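Local coordinates for endo-beta-1,4-glucanase (Ampullaria crossean, PDB 5XBU), which probably hydrolyses internal beta-1,4-glucosidic bonds of cellulose, as a glycoside hydrolase of family 45, at residues 171-174 and 175-178. Residues are numbered along the deposited sequence; the frame is centred on the assembly and turned at random.
Sequences LQAN and YQQC
A chi1 of 69° sets Gln177 CG close to both N and C of its own backbone. From there, CG lies 3.3 Å from Asn174 O, and the straight chain beyond it places the amide where a water can bridge it to that of Asn174. Asn174 in turn holds its CG trans to its own carbonyl carbon (chi1 -73°). The water accepts from Asn174 ND2 at 3.0 Å and donates to Gln177 OE1 at 2.8 Å. Asn174 OD1 takes a hydrogen bond from Lys55, and Gln177 OE1 a second one from Trp51, so both side chains are tied to the region of helix 50-54. Gln176 runs extended back over the last turn, its CG 3.3 Å from Gln172 O. In the backbone, Tyr175 N still makes the regular bond to Leu171 O at 2.9 Å. Gln176 N then divides itself weakly between the carbonyls of Gln172 and Ala173, and Gln177 N reaches Asn174 O at 3.1 Å, approaching from above the carbonyl plane. The bonding shifts from i+4 to i+3 as helix 169-175 gives way to a type I beta turn, Tyr175 to Cys178, held at its far end by the Cys40-Cys178 disulfide beside the double-psi beta-barrel of family 45.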
# COMPACT_ATOMS: atom_id res chain seq x y z
N LEU A 171 -11.35 0.38 11.68
CA LEU A 171 -10.45 1.23 10.91
C LEU A 171 -11.16 2.51 10.49
O LEU A 171 -10.56 3.59 10.50
CB LEU A 171 -9.89 0.46 9.71
CG LEU A 171 -8.81 -0.55 10.07
CD1 LEU A 171 -8.51 -1.45 8.90
CD2 LEU A 171 -7.55 0.15 10.54
N GLN A 172 -12.43 2.39 10.14
CA GLN A 172 -13.21 3.56 9.78
C GLN A 172 -13.31 4.54 10.95
O GLN A 172 -13.19 5.76 10.78
CB GLN A 172 -14.59 3.10 9.33
CG GLN A 172 -15.45 4.19 8.77
CD GLN A 172 -15.25 4.37 7.28
OE1 GLN A 172 -14.29 3.86 6.70
NE2 GLN A 172 -16.16 5.10 6.66
N ALA A 173 -13.50 4.01 12.17
CA ALA A 173 -13.54 4.86 13.35
C ALA A 173 -12.18 5.47 13.65
O ALA A 173 -12.09 6.64 14.04
CB ALA A 173 -14.08 4.07 14.55
N ASN A 174 -11.11 4.68 13.51
CA ASN A 174 -9.76 5.23 13.66
C ASN A 174 -9.55 6.42 12.73
O ASN A 174 -9.03 7.46 13.13
CB ASN A 174 -8.70 4.17 13.32
CG ASN A 174 -8.53 3.06 14.35
OD1 ASN A 174 -8.25 1.93 13.97
ND2 ASN A 174 -8.61 3.37 15.64
N TYR A 175 -9.93 6.25 11.45
CA TYR A 175 -9.63 7.28 10.45
C TYR A 175 -10.33 8.60 10.77
O TYR A 175 -9.83 9.67 10.41
CB TYR A 175 -10.01 6.79 9.04
CG TYR A 175 -9.51 7.78 8.01
CD1 TYR A 175 -8.14 7.99 7.85
CD2 TYR A 175 -10.39 8.59 7.31
CE1 TYR A 175 -7.66 9.00 7.02
CE2 TYR A 175 -9.92 9.59 6.44
CZ TYR A 175 -8.56 9.78 6.33
OH TYR A 175 -8.08 10.79 5.52
N GLN A 176 -11.47 8.54 11.46
CA GLN A 176 -12.21 9.75 11.81
C GLN A 176 -11.38 10.72 12.63
O GLN A 176 -11.64 11.92 12.59
CB GLN A 176 -13.52 9.37 12.49
CG GLN A 176 -14.47 8.76 11.49
CD GLN A 176 -15.59 7.94 12.06
OE1 GLN A 176 -15.68 7.72 13.26
NE2 GLN A 176 -16.48 7.50 11.18
N GLN A 177 -10.39 10.23 13.36
CA GLN A 177 -9.56 11.17 14.10
C GLN A 177 -8.33 11.66 13.34
O GLN A 177 -7.61 12.51 13.87
CB GLN A 177 -9.27 10.75 15.54
CG GLN A 177 -8.40 9.60 15.59
CD GLN A 177 -8.03 9.11 17.02
OE1 GLN A 177 -7.41 8.03 17.17
NE2 GLN A 177 -8.39 9.89 18.05
N CYS A 178 -8.11 11.20 12.11
CA CYS A 178 -7.04 11.77 11.31
C CYS A 178 -7.43 13.14 10.80
O CYS A 178 -8.59 13.41 10.46
CB CYS A 178 -6.74 10.86 10.12
SG CYS A 178 -6.31 9.15 10.64
O HOH W 1 -9.03 5.70 17.41